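Local coordinates for pentafunctional AROM polypeptide (PDB 5SWV), which probably catalyses the dehydration of 3-dehydroquinate and the NADPH-dependent reduction of 3-dehydroshikimate, two successive steps of the shikimate pathway, at residues V112-E115 and L116-S120; G207-S210 and R211-K215; A458-I461 and K462-A466; M487-A490 and S491-W495; F254-G258 and K259-H263. One frame throughout, in Å; residues are numbered along the deposited sequence.

Contact 1: residues V112-E115 and L116-S120; sequences VDVE and LGWSS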
loop_
_atom_site.group_PDB
_atom_site.type_symbol
_atom_site.label_atom_id
_atom_site.label_comp_id
_atom_site.label_asym_id
_atom_site.label_seq_id
_atom_site.Cartn_x
_atom_site.Cartn_y
_atom_site.Cartn_z
ATOM N N VAL A 112 18.032 5.688 4.235
ATOM C CA VAL A 112 19.244 5.679 3.415
ATOM C C VAL A 112 20.113 4.514 3.890
ATOM O O VAL A 112 20.326 4.343 5.091
ATOM C CB VAL A 112 20.033 7.010 3.540
ATOM C CG1 VAL A 112 21.403 6.918 2.875
ATOM C CG2 VAL A 112 19.247 8.159 2.922
ATOM N N ASP A 113 20.598 3.716 2.942
ATOM C CA ASP A 113 21.562 2.669 3.235
ATOM C C ASP A 113 22.941 3.280 3.226
ATOM O O ASP A 113 23.384 3.831 2.194
ATOM C CB ASP A 113 21.492 1.543 2.197
ATOM C CG ASP A 113 22.279 0.292 2.623
ATOM O OD1 ASP A 113 23.534 0.355 2.726
ATOM O OD2 ASP A 113 21.648 -0.771 2.826
ATOM N N VAL A 114 23.617 3.176 4.363
ATOM C CA VAL A 114 24.956 3.690 4.506
ATOM C C VAL A 114 25.884 2.518 4.787
ATOM O O VAL A 114 25.823 1.918 5.846
ATOM C CB VAL A 114 25.018 4.714 5.647
ATOM C CG1 VAL A 114 26.430 5.253 5.830
ATOM C CG2 VAL A 114 24.043 5.850 5.384
ATOM N N GLU A 115 26.745 2.199 3.827
ATOM C CA GLU A 115 27.707 1.107 3.969
ATOM C C GLU A 115 28.751 1.387 5.028
ATOM O O GLU A 115 29.316 2.492 5.109
ATOM C CB GLU A 115 28.437 0.842 2.659
ATOM C CG GLU A 115 27.542 0.275 1.574
ATOM C CD GLU A 115 28.309 -0.075 0.317
ATOM O OE1 GLU A 115 29.540 0.146 0.282
ATOM O OE2 GLU A 115 27.695 -0.575 -0.649
ATOM N N LEU A 116 29.051 0.354 5.804
ATOM C CA LEU A 116 30.039 0.457 6.868
ATOM C C LEU A 116 31.492 0.425 6.318
ATOM O O LEU A 116 32.452 0.404 7.087
ATOM C CB LEU A 116 29.775 -0.645 7.913
ATOM C CG LEU A 116 28.449 -0.459 8.680
ATOM C CD1 LEU A 116 27.795 -1.754 9.131
ATOM C CD2 LEU A 116 28.651 0.439 9.881
ATOM N N GLY A 117 31.643 0.398 4.992
ATOM C CA GLY A 117 32.938 0.605 4.350
ATOM C C GLY A 117 33.315 2.049 4.148
ATOM O O GLY A 117 34.461 2.315 3.844
ATOM N N TRP A 118 32.359 2.975 4.284
ATOM C CA TRP A 118 32.656 4.410 4.192
ATOM C C TRP A 118 33.366 4.892 5.467
ATOM O O TRP A 118 33.170 4.327 6.547
ATOM C CB TRP A 118 31.388 5.245 4.009
ATOM C CG TRP A 118 30.545 4.950 2.806
ATOM C CD1 TRP A 118 29.213 4.651 2.807
ATOM C CD2 TRP A 118 30.950 4.971 1.432
ATOM N NE1 TRP A 118 28.765 4.475 1.518
ATOM C CE2 TRP A 118 29.817 4.658 0.656
ATOM C CE3 TRP A 118 32.157 5.213 0.784
ATOM C CZ2 TRP A 118 29.858 4.579 -0.737
ATOM C CZ3 TRP A 118 32.198 5.132 -0.611
ATOM C CH2 TRP A 118 31.055 4.818 -1.349
ATOM N N SER A 119 34.172 5.942 5.351
ATOM C CA SER A 119 34.898 6.472 6.498
ATOM C C SER A 119 33.942 6.868 7.620
ATOM O O SER A 119 32.785 7.219 7.386
ATOM C CB SER A 119 35.749 7.692 6.102
ATOM O OG SER A 119 34.940 8.791 5.729
ATOM N N SER A 120 34.447 6.800 8.841
ATOM C CA SER A 120 33.674 7.169 10.006
ATOM C C SER A 120 33.382 8.662 9.978
ATOM O O SER A 120 32.357 9.104 10.494
ATOM C CB SER A 120 34.424 6.783 11.279
ATOM O OG SER A 120 35.729 7.338 11.287
HETATM O O HOH W 1 25.955 3.533 0.997
#
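Glu115 and Trp118 meet across a type I beta turn at the C-terminal end of strand 111-115, the fourth strand of the dehydroquinase (beta/alpha)8 barrel, where the chain heads for helix 120-128. The turn is closed by Trp118 N, which donates to Glu115 O at 3.2 Å with a nearly straight N-H...O angle of 166°. The donor nevertheless sits 53° out of the carbonyl plane, so the bond does not use a lone-pair direction. Trp118 carries CG beside its own backbone N and anti to the carbonyl carbon (chi1 -59°), which swings the indole back over the turn toward the strand. Its CD1 comes within 3.2 Å of Glu115 O at an oblique angle, while NE1 lies 3.8 Å from Glu115 CB. Val114 CG1 reaches the ring's edge, close to the plane, 4.2 Å from Trp118 CD1. The indole is thus set against the last two strand residues, and Ala97 and Met101 of helix 94-106 also touch it.

Beyond CG the Glu115 chain runs extended, keeping roughly alongside the indole; its carboxylate bonds to Thr82 through OE1 and forms a salt bridge with Arg81 through OE2. Arg81 also pairs with Asp113, so two acidic side chains of one strand share it. Further along, Ser119 N-caps the next helix through OG and Thr122 N. A single water ties ring to strand: it lies in the indole plane, accepts from Trp118 NE1 at 3.0 Å and from Glu115 N at 3.2 Å, and donates to Asp113 O at 2.9 Å.

Contact 2: residues G207-S210 and R211-K215; sequences GQLS and RILNK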
loop_
_atom_site.group_PDB
_atom_site.type_symbol
_atom_site.label_atom_id
_atom_site.label_comp_id
_atom_site.label_asym_id
_atom_site.label_seq_id
_atom_site.Cartn_x
_atom_site.Cartn_y
_atom_site.Cartn_z
ATOM N N GLY A 207 22.027 -19.753 0.603
ATOM C CA GLY A 207 21.506 -18.872 1.658
ATOM C C GLY A 207 20.002 -18.721 1.745
ATOM O O GLY A 207 19.489 -18.167 2.716
ATOM N N GLN A 208 19.286 -19.240 0.754
ATOM C CA GLN A 208 17.855 -18.943 0.585
ATOM C C GLN A 208 16.984 -19.224 1.819
ATOM O O GLN A 208 16.056 -18.464 2.098
ATOM C CB GLN A 208 17.292 -19.641 -0.667
ATOM C CG GLN A 208 17.870 -19.081 -1.970
ATOM C CD GLN A 208 17.304 -19.683 -3.235
ATOM O OE1 GLN A 208 17.845 -19.481 -4.310
ATOM N NE2 GLN A 208 16.225 -20.421 -3.118
ATOM N N LEU A 209 17.283 -20.285 2.564
ATOM C CA LEU A 209 16.600 -20.501 3.847
ATOM C C LEU A 209 16.635 -19.243 4.754
ATOM O O LEU A 209 15.608 -18.877 5.351
ATOM C CB LEU A 209 17.207 -21.690 4.607
ATOM C CG LEU A 209 16.587 -22.006 5.975
ATOM C CD1 LEU A 209 15.099 -22.310 5.902
ATOM C CD2 LEU A 209 17.310 -23.164 6.627
ATOM N N SER A 210 17.800 -18.598 4.869
ATOM C CA SER A 210 17.943 -17.484 5.795
ATOM C C SER A 210 17.094 -16.283 5.375
ATOM O O SER A 210 16.601 -15.567 6.227
ATOM C CB SER A 210 19.406 -17.068 5.945
ATOM O OG SER A 210 19.912 -16.456 4.758
ATOM N N ARG A 211 16.929 -16.061 4.070
ATOM C CA ARG A 211 16.033 -14.998 3.555
ATOM C C ARG A 211 14.591 -15.259 3.973
ATOM O O ARG A 211 13.882 -14.353 4.421
ATOM C CB ARG A 211 16.056 -14.921 2.020
ATOM C CG ARG A 211 17.363 -14.455 1.391
ATOM C CD ARG A 211 17.252 -14.588 -0.112
ATOM N NE ARG A 211 18.420 -14.133 -0.862
ATOM C CZ ARG A 211 18.730 -12.866 -1.124
ATOM N NH1 ARG A 211 17.988 -11.861 -0.662
ATOM N NH2 ARG A 211 19.814 -12.603 -1.846
ATOM N N ILE A 212 14.182 -16.514 3.825
ATOM C CA ILE A 212 12.848 -16.970 4.170
ATOM C C ILE A 212 12.552 -16.755 5.654
ATOM O O ILE A 212 11.461 -16.304 5.995
ATOM C CB ILE A 212 12.684 -18.440 3.732
ATOM C CG1 ILE A 212 12.581 -18.509 2.201
ATOM C CG2 ILE A 212 11.482 -19.107 4.387
ATOM C CD1 ILE A 212 13.011 -19.842 1.621
ATOM N N LEU A 213 13.530 -17.047 6.513
ATOM C CA LEU A 213 13.408 -16.857 7.975
ATOM C C LEU A 213 13.591 -15.418 8.485
ATOM O O LEU A 213 13.175 -15.103 9.612
ATOM C CB LEU A 213 14.415 -17.752 8.715
ATOM C CG LEU A 213 14.282 -19.263 8.499
ATOM C CD1 LEU A 213 15.359 -20.013 9.278
ATOM C CD2 LEU A 213 12.893 -19.752 8.871
ATOM N N ASN A 214 14.231 -14.559 7.694
ATOM C CA ASN A 214 14.364 -13.153 8.057
ATOM C C ASN A 214 13.031 -12.404 7.917
ATOM O O ASN A 214 12.584 -12.115 6.815
ATOM C CB ASN A 214 15.432 -12.497 7.202
ATOM C CG ASN A 214 15.598 -11.028 7.525
ATOM O OD1 ASN A 214 16.152 -10.680 8.544
ATOM N ND2 ASN A 214 15.094 -10.163 6.662
ATOM N N LYS A 215 12.395 -12.093 9.036
ATOM C CA LYS A 215 11.024 -11.549 9.005
ATOM C C LYS A 215 11.003 -10.068 8.731
ATOM O O LYS A 215 10.153 -9.600 8.001
ATOM C CB LYS A 215 10.279 -11.889 10.292
ATOM C CG LYS A 215 10.056 -13.394 10.389
ATOM C CD LYS A 215 9.295 -13.845 11.626
ATOM C CE LYS A 215 10.015 -13.417 12.896
ATOM N NZ LYS A 215 9.796 -14.395 13.992
#
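Leu209 and Leu213, one helical turn apart, bring their branches together at an oblique angle: Leu209 CG lies 4.0 Å from Leu213 CD1, and Leu209 CD1 is 4.1 Å from Leu213 CG. Leu209 CG stands anti to the backbone N (chi1 179°) and Leu213 CG anti to the carbonyl carbon (chi1 -60°), and in these positions the branches meet. Ile212 instead leans back along the backbone, its CD1 3.4 Å from Gln208 O. The same oxygen accepts from Ile212 N, while Leu213 N donates to Leu209 O at 3.0 Å in the carbonyl plane. These bonds belong to helix 208-213, which follows strand 198-203, the seventh strand of the (beta/alpha)8 barrel. At the first turn Gly207 O is gripped twice, by Ser210 N and, on a lone pair at 2.7 Å, by Ser210 OG; that hydroxyl also bonds Asn202 N, linking helix to strand. Arg211 stretches from CG to NE and reaches Pro231 O through NH2. At the other end Asn214 N still donates to Ser210 O, at 3.0 Å, although Asn214 has left helical geometry; its OD1 accepts from Arg187 NH1 and Leu200 N.

Contact 3: residues A458-I461 and K462-A466; sequences ASVI and KALLA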
loop_
_atom_site.group_PDB
_atom_site.type_symbol
_atom_site.label_atom_id
_atom_site.label_comp_id
_atom_site.label_asym_id
_atom_site.label_seq_id
_atom_site.Cartn_x
_atom_site.Cartn_y
_atom_site.Cartn_z
ATOM N N ALA A 458 -31.043 16.464 -13.388
ATOM C CA ALA A 458 -30.186 16.133 -14.541
ATOM C C ALA A 458 -29.578 17.378 -15.182
ATOM O O ALA A 458 -28.389 17.412 -15.508
ATOM C CB ALA A 458 -30.988 15.359 -15.581
ATOM N N SER A 459 -30.433 18.382 -15.360
ATOM C CA SER A 459 -30.063 19.701 -15.857
ATOM C C SER A 459 -28.858 20.314 -15.148
ATOM O O SER A 459 -27.979 20.879 -15.794
ATOM C CB SER A 459 -31.262 20.637 -15.694
ATOM O OG SER A 459 -30.878 21.996 -15.785
ATOM N N VAL A 460 -28.843 20.202 -13.823
ATOM C CA VAL A 460 -27.767 20.745 -12.980
ATOM C C VAL A 460 -26.482 19.929 -13.136
ATOM O O VAL A 460 -25.380 20.481 -13.215
ATOM C CB VAL A 460 -28.158 20.729 -11.478
ATOM C CG1 VAL A 460 -27.064 21.363 -10.622
ATOM C CG2 VAL A 460 -29.485 21.432 -11.252
ATOM N N ILE A 461 -26.643 18.608 -13.162
ATOM C CA ILE A 461 -25.527 17.686 -13.335
ATOM C C ILE A 461 -24.850 17.936 -14.679
ATOM O O ILE A 461 -23.629 18.113 -14.732
ATOM C CB ILE A 461 -25.992 16.214 -13.222
ATOM C CG1 ILE A 461 -26.488 15.917 -11.799
ATOM C CG2 ILE A 461 -24.857 15.247 -13.586
ATOM C CD1 ILE A 461 -27.303 14.645 -11.683
ATOM N N LYS A 462 -25.651 17.956 -15.748
ATOM C CA LYS A 462 -25.181 18.336 -17.083
ATOM C C LYS A 462 -24.366 19.626 -17.078
ATOM O O LYS A 462 -23.281 19.673 -17.645
ATOM C CB LYS A 462 -26.360 18.514 -18.028
ATOM C CG LYS A 462 -26.904 17.216 -18.604
ATOM C CD LYS A 462 -28.166 17.494 -19.423
ATOM C CE LYS A 462 -28.401 16.439 -20.498
ATOM N NZ LYS A 462 -28.595 15.088 -19.903
ATOM N N ALA A 463 -24.892 20.656 -16.426
ATOM C CA ALA A 463 -24.250 21.967 -16.390
ATOM C C ALA A 463 -22.901 21.961 -15.671
ATOM O O ALA A 463 -21.926 22.486 -16.194
ATOM C CB ALA A 463 -25.173 22.986 -15.744
ATOM N N LEU A 464 -22.861 21.369 -14.474
ATOM C CA LEU A 464 -21.637 21.294 -13.652
ATOM C C LEU A 464 -20.531 20.475 -14.293
ATOM O O LEU A 464 -19.365 20.871 -14.255
ATOM C CB LEU A 464 -21.953 20.687 -12.285
ATOM C CG LEU A 464 -22.823 21.544 -11.358
ATOM C CD1 LEU A 464 -23.486 20.688 -10.274
ATOM C CD2 LEU A 464 -22.004 22.679 -10.753
ATOM N N LEU A 465 -20.900 19.333 -14.873
ATOM C CA LEU A 465 -19.931 18.469 -15.549
ATOM C C LEU A 465 -19.228 19.133 -16.733
ATOM O O LEU A 465 -18.104 18.756 -17.057
ATOM C CB LEU A 465 -20.581 17.152 -15.997
ATOM C CG LEU A 465 -21.037 16.190 -14.893
ATOM C CD1 LEU A 465 -21.739 14.980 -15.488
ATOM C CD2 LEU A 465 -19.869 15.756 -14.029
ATOM N N ALA A 466 -19.887 20.105 -17.370
ATOM C CA ALA A 466 -19.278 20.921 -18.429
ATOM C C ALA A 466 -18.028 21.618 -17.924
ATOM O O ALA A 466 -17.006 21.663 -18.615
ATOM C CB ALA A 466 -20.265 21.958 -18.964
#
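Val460 with Leu464, and Ile461 with Leu465, form two successive apolar pairs along helix 455-466. In each pair the side chains lie alongside one another and point the same way. Val460 CG1 stands 3.7 Å from Leu464 CD1, and Ile461 CG2 stands 3.7 Å from Leu465 CD1. Both touching branches, Val460 CG1 (chi1 -177°) and Ile461 CG2, stand opposite the backbone N and so extend toward the next turn, where each leucine offers its CD1.

The backbone supplies an unbroken run of i to i+4 bonds. Lys462 N to Ala458 O is 2.8 Å, with an N-H...O angle of 174°; Leu464 N to Val460 O and Leu465 N to Ile461 O are each 3.0 Å, and Ala463 N to Ser459 O is longer at 3.2 Å. Over the first of these carbonyls runs the aliphatic part of Lys462, its CG 3.4 Å from Ala458 O.

The apolar side faces the Rossmann-type sheet of the shikimate dehydrogenase C-terminal region, where Leu464 touches Leu440 and Leu465 touches Val443 of strand 440-445. Ile461 separately meets Leu486 of the neighbouring helix 485-492. The chemistry is that of an amphipathic helix, with Ser459, Lys462 and Ala463 exposed while the two apolar pairs are buried.

Contact 4: residues M487-A490 and S491-W495; sequences MAVA and SDLEW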
loop_
_atom_site.group_PDB
_atom_site.type_symbol
_atom_site.label_atom_id
_atom_site.label_comp_id
_atom_site.label_asym_id
_atom_site.label_seq_id
_atom_site.Cartn_x
_atom_site.Cartn_y
_atom_site.Cartn_z
ATOM N N MET A 487 -22.537 8.128 -16.460
ATOM C CA MET A 487 -21.204 7.900 -17.013
ATOM C C MET A 487 -21.126 8.384 -18.459
ATOM O O MET A 487 -20.158 9.040 -18.835
ATOM C CB MET A 487 -20.800 6.425 -16.920
ATOM C CG MET A 487 -19.427 6.241 -16.312
ATOM S SD MET A 487 -18.976 4.523 -16.023
ATOM C CE MET A 487 -20.039 4.032 -14.672
ATOM N N ALA A 488 -22.157 8.087 -19.252
ATOM C CA ALA A 488 -22.216 8.543 -20.653
ATOM C C ALA A 488 -22.170 10.072 -20.762
ATOM O O ALA A 488 -21.370 10.618 -21.543
ATOM C CB ALA A 488 -23.456 8.005 -21.348
ATOM N N VAL A 489 -23.009 10.741 -19.961
ATOM C CA VAL A 489 -23.069 12.208 -19.931
ATOM C C VAL A 489 -21.678 12.748 -19.648
ATOM O O VAL A 489 -21.207 13.668 -20.333
ATOM C CB VAL A 489 -24.045 12.739 -18.847
ATOM C CG1 VAL A 489 -23.892 14.248 -18.670
ATOM C CG2 VAL A 489 -25.493 12.383 -19.182
ATOM N N ALA A 490 -21.043 12.146 -18.640
ATOM C CA ALA A 490 -19.744 12.566 -18.158
ATOM C C ALA A 490 -18.683 12.317 -19.202
ATOM O O ALA A 490 -17.857 13.192 -19.472
ATOM C CB ALA A 490 -19.403 11.830 -16.870
ATOM N N SER A 491 -18.719 11.130 -19.803
ATOM C CA SER A 491 -17.710 10.715 -20.788
ATOM C C SER A 491 -17.710 11.623 -22.033
ATOM O O SER A 491 -16.641 12.051 -22.480
ATOM C CB SER A 491 -17.917 9.247 -21.189
ATOM O OG SER A 491 -16.849 8.790 -21.998
ATOM N N ASP A 492 -18.906 11.930 -22.549
ATOM C CA ASP A 492 -19.093 12.934 -23.622
ATOM C C ASP A 492 -18.511 14.306 -23.282
ATOM O O ASP A 492 -18.038 15.022 -24.167
ATOM C CB ASP A 492 -20.585 13.118 -23.946
ATOM C CG ASP A 492 -21.232 11.856 -24.524
ATOM O OD1 ASP A 492 -20.499 10.937 -24.975
ATOM O OD2 ASP A 492 -22.487 11.792 -24.520
ATOM N N LEU A 493 -18.563 14.668 -22.000
ATOM C CA LEU A 493 -17.915 15.884 -21.501
ATOM C C LEU A 493 -16.438 15.669 -21.113
ATOM O O LEU A 493 -15.824 16.522 -20.464
ATOM C CB LEU A 493 -18.738 16.470 -20.350
ATOM C CG LEU A 493 -20.182 16.821 -20.751
ATOM C CD1 LEU A 493 -20.992 17.205 -19.522
ATOM C CD2 LEU A 493 -20.243 17.921 -21.814
ATOM N N GLU A 494 -15.879 14.537 -21.541
ATOM C CA GLU A 494 -14.435 14.273 -21.570
ATOM C C GLU A 494 -13.848 13.956 -20.203
ATOM O O GLU A 494 -12.662 14.149 -19.969
ATOM C CB GLU A 494 -13.666 15.412 -22.281
ATOM C CG GLU A 494 -14.358 15.910 -23.560
ATOM C CD GLU A 494 -13.413 16.453 -24.622
ATOM O OE1 GLU A 494 -12.254 16.793 -24.289
ATOM O OE2 GLU A 494 -13.845 16.537 -25.799
ATOM N N TRP A 495 -14.678 13.436 -19.308
ATOM C CA TRP A 495 -14.211 13.041 -17.985
ATOM C C TRP A 495 -13.506 11.705 -18.100
ATOM O O TRP A 495 -13.874 10.876 -18.938
ATOM C CB TRP A 495 -15.363 12.923 -16.985
ATOM C CG TRP A 495 -15.881 14.233 -16.474
ATOM C CD1 TRP A 495 -16.761 15.058 -17.089
ATOM C CD2 TRP A 495 -15.571 14.844 -15.222
ATOM N NE1 TRP A 495 -17.017 16.152 -16.308
ATOM C CE2 TRP A 495 -16.303 16.045 -15.149
ATOM C CE3 TRP A 495 -14.751 14.488 -14.148
ATOM C CZ2 TRP A 495 -16.229 16.908 -14.052
ATOM C CZ3 TRP A 495 -14.679 15.342 -13.047
ATOM C CH2 TRP A 495 -15.412 16.546 -13.014
#
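Met487 O accepts the hydrogen of Ser491 N at 2.7 Å, the first of three helical bonds that lead to the end of helix 485-492. Asp492 N follows, 3.0 Å from Ala488 O and almost perfectly straight at 176°, and then Leu493 N to Val489 O, longer at 3.3 Å. There the helix closes in a Schellman motif. Glu494 takes a positive phi of 76° as its C-prime residue, Glu494 N donates to Ser491 O at 2.8 Å, and Trp495 N reaches back to Ala490 O at 3.2 Å from above the carbonyl plane. The indole lies beside this last bond: Ala490 O is at the ring's edge, near its plane and 3.2 Å from Trp495 CD1, and the same CD1 touches Ala490 CB. That apolar touch, between the residue after C-prime and one in the last helical turn, is a regular companion of the motif. On another side of the helix Val489 CG1 meets Leu493 CD1 at 4.2 Å. The helix forms the crossover between parallel strands 472-476 and 496-498; Ala490 and Trp495 pack on Phe474, Val489 touches Leu465 of helix 455-466, and Trp495 also covers Leu440 and Val443 of strand 440-445.

Contact 5: residues F254-G258 and K259-H263; sequences FFLFG and KPIKH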
loop_
_atom_site.group_PDB
_atom_site.type_symbol
_atom_site.label_atom_id
_atom_site.label_comp_id
_atom_site.label_asym_id
_atom_site.label_seq_id
_atom_site.Cartn_x
_atom_site.Cartn_y
_atom_site.Cartn_z
ATOM N N PHE A 254 -11.065 -17.859 5.107
ATOM C CA PHE A 254 -11.748 -16.569 5.007
ATOM C C PHE A 254 -13.177 -16.773 4.511
ATOM O O PHE A 254 -13.481 -17.760 3.851
ATOM C CB PHE A 254 -10.980 -15.626 4.078
ATOM C CG PHE A 254 -9.659 -15.176 4.645
ATOM C CD1 PHE A 254 -8.506 -15.928 4.447
ATOM C CD2 PHE A 254 -9.565 -14.016 5.405
ATOM C CE1 PHE A 254 -7.293 -15.530 5.004
ATOM C CE2 PHE A 254 -8.351 -13.602 5.939
ATOM C CZ PHE A 254 -7.218 -14.358 5.746
ATOM N N PHE A 255 -14.048 -15.828 4.851
ATOM C CA PHE A 255 -15.476 -15.984 4.633
ATOM C C PHE A 255 -16.168 -14.685 4.211
ATOM O O PHE A 255 -15.601 -13.614 4.302
ATOM C CB PHE A 255 -16.127 -16.540 5.908
ATOM C CG PHE A 255 -15.652 -17.911 6.286
ATOM C CD1 PHE A 255 -16.253 -19.041 5.748
ATOM C CD2 PHE A 255 -14.597 -18.079 7.167
ATOM C CE1 PHE A 255 -15.806 -20.319 6.083
ATOM C CE2 PHE A 255 -14.146 -19.355 7.511
ATOM C CZ PHE A 255 -14.755 -20.472 6.972
ATOM N N LEU A 256 -17.389 -14.824 3.709
ATOM C CA LEU A 256 -18.292 -13.709 3.457
ATOM C C LEU A 256 -19.597 -14.012 4.184
ATOM O O LEU A 256 -20.181 -15.061 3.967
ATOM C CB LEU A 256 -18.563 -13.555 1.963
ATOM C CG LEU A 256 -19.559 -12.457 1.538
ATOM C CD1 LEU A 256 -19.100 -11.072 1.991
ATOM C CD2 LEU A 256 -19.794 -12.469 0.030
ATOM N N PHE A 257 -20.037 -13.110 5.058
ATOM C CA PHE A 257 -21.311 -13.243 5.731
ATOM C C PHE A 257 -22.310 -12.291 5.100
ATOM O O PHE A 257 -21.946 -11.182 4.695
ATOM C CB PHE A 257 -21.168 -12.891 7.194
ATOM C CG PHE A 257 -20.111 -13.672 7.927
ATOM C CD1 PHE A 257 -19.947 -15.041 7.728
ATOM C CD2 PHE A 257 -19.307 -13.039 8.877
ATOM C CE1 PHE A 257 -18.987 -15.745 8.444
ATOM C CE2 PHE A 257 -18.356 -13.741 9.596
ATOM C CZ PHE A 257 -18.188 -15.092 9.376
ATOM N N GLY A 258 -23.573 -12.709 5.060
ATOM C CA GLY A 258 -24.661 -11.903 4.492
ATOM C C GLY A 258 -25.719 -12.783 3.860
ATOM O O GLY A 258 -25.643 -14.015 3.949
ATOM N N LYS A 259 -26.696 -12.150 3.211
ATOM C CA LYS A 259 -27.822 -12.852 2.592
ATOM C C LYS A 259 -28.643 -11.903 1.712
ATOM O O LYS A 259 -29.137 -10.897 2.206
ATOM C CB LYS A 259 -28.732 -13.436 3.673
ATOM C CG LYS A 259 -29.727 -14.470 3.168
ATOM C CD LYS A 259 -30.727 -14.833 4.265
ATOM C CE LYS A 259 -31.906 -15.654 3.755
ATOM N NZ LYS A 259 -31.516 -17.080 3.621
ATOM N N PRO A 260 -28.796 -12.206 0.409
ATOM C CA PRO A 260 -28.215 -13.303 -0.384
ATOM C C PRO A 260 -26.760 -13.029 -0.801
ATOM O O PRO A 260 -26.410 -11.894 -1.104
ATOM C CB PRO A 260 -29.128 -13.364 -1.614
ATOM C CG PRO A 260 -29.628 -11.963 -1.779
ATOM C CD PRO A 260 -29.716 -11.372 -0.396
ATOM N N ILE A 261 -25.928 -14.066 -0.797
ATOM C CA ILE A 261 -24.535 -13.973 -1.265
ATOM C C ILE A 261 -24.157 -15.011 -2.329
ATOM O O ILE A 261 -23.117 -14.880 -2.956
ATOM C CB ILE A 261 -23.545 -13.979 -0.081
ATOM C CG1 ILE A 261 -23.712 -15.223 0.789
ATOM C CG2 ILE A 261 -23.760 -12.743 0.784
ATOM C CD1 ILE A 261 -22.745 -15.281 1.945
ATOM N N LYS A 262 -24.989 -16.033 -2.522
ATOM C CA LYS A 262 -25.027 -16.865 -3.728
ATOM C C LYS A 262 -24.131 -16.359 -4.870
ATOM O O LYS A 262 -23.174 -17.015 -5.229
ATOM C CB LYS A 262 -26.511 -16.955 -4.180
ATOM C CG LYS A 262 -26.853 -17.845 -5.394
ATOM C CD LYS A 262 -28.360 -17.780 -5.734
ATOM C CE LYS A 262 -28.741 -18.346 -7.113
ATOM N NZ LYS A 262 -29.130 -19.788 -7.161
ATOM N N HIS A 263 -24.439 -15.175 -5.396
ATOM C CA HIS A 263 -23.801 -14.624 -6.600
ATOM C C HIS A 263 -22.691 -13.602 -6.349
ATOM O O HIS A 263 -22.203 -12.984 -7.292
ATOM C CB HIS A 263 -24.868 -13.976 -7.495
ATOM C CG HIS A 263 -25.731 -14.963 -8.218
ATOM N ND1 HIS A 263 -27.106 -14.980 -8.094
ATOM C CD2 HIS A 263 -25.416 -15.966 -9.076
ATOM C CE1 HIS A 263 -27.600 -15.944 -8.850
ATOM N NE2 HIS A 263 -26.595 -16.565 -9.448
#
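The loop that leaves strand 253-257 of the shikimate dehydrogenase substrate-binding domain folds back so that Ile261 covers Leu256 and Gly258. Its sequence, Gly-Lys-Pro-Ile-Lys-His, is the opening of a family signature. Leu256 and Ile261 run past each other in opposite directions: Leu256 CD2 lies 4.0 Å from Ile261 CB and equally far from its CG2. The two branches of Ile261 then divide the work. CD1 reaches back to the strand, 3.3 Å from Leu256 O and 3.7 Å from Gly258 O, while CG2 rests 3.6 Å from Gly258 C. This spread follows from chi1 of 57°, which wedges CG1 between the backbone N and the carbonyl carbon and puts CG2 on the side of the N.

No hydrogen bond joins the two segments; between them the contact is apolar, and the form of the backbone sets the turn. Gly258 has phi 148° and psi -174°, a conformation that suits a residue without CB, and the peptide before Pro260 is cis. Polar anchoring comes from beyond strand 282-285: Glu287 OE1 accepts from Ile261 N, and Lys259 NZ forms a salt bridge with Asp289. Ile261 also touches Ala285 and Thr309, whereas Phe257 projects from the strand in the other direction, onto Ala306 and Val297. Leu256 further touches Ser264, the residue directly after His263. In relatives the serines that follow this histidine bind shikimate, and the arrangement is consistent with the strand-to-loop junction at the substrate site of the shikimate dehydrogenase fold.

In the fold
The contacts sample three folding units. Contacts 1 and 2 belong to the dehydroquinase barrel, their centres about 24 Å apart; contact 1 is a buried strand-end turn using water and charged partners, contact 2 a partly buried helix. Contact 5 is buried like contact 1 and also leaves a parallel strand, but it relies on apolar packing and glycine and cis-proline geometry. Contact 3 lies within a helix and contact 4 at a helix end of the Rossmann-type domain, each with an exposed side, and they alone touch each other: Leu465 O is 2.9 Å from Trp495 NE1, a probable hydrogen bond, and Leu465 CB packs 3.5 Å from Leu493 CD1. Across the chain, contacts 1 and 3 have centres about 59 Å apart.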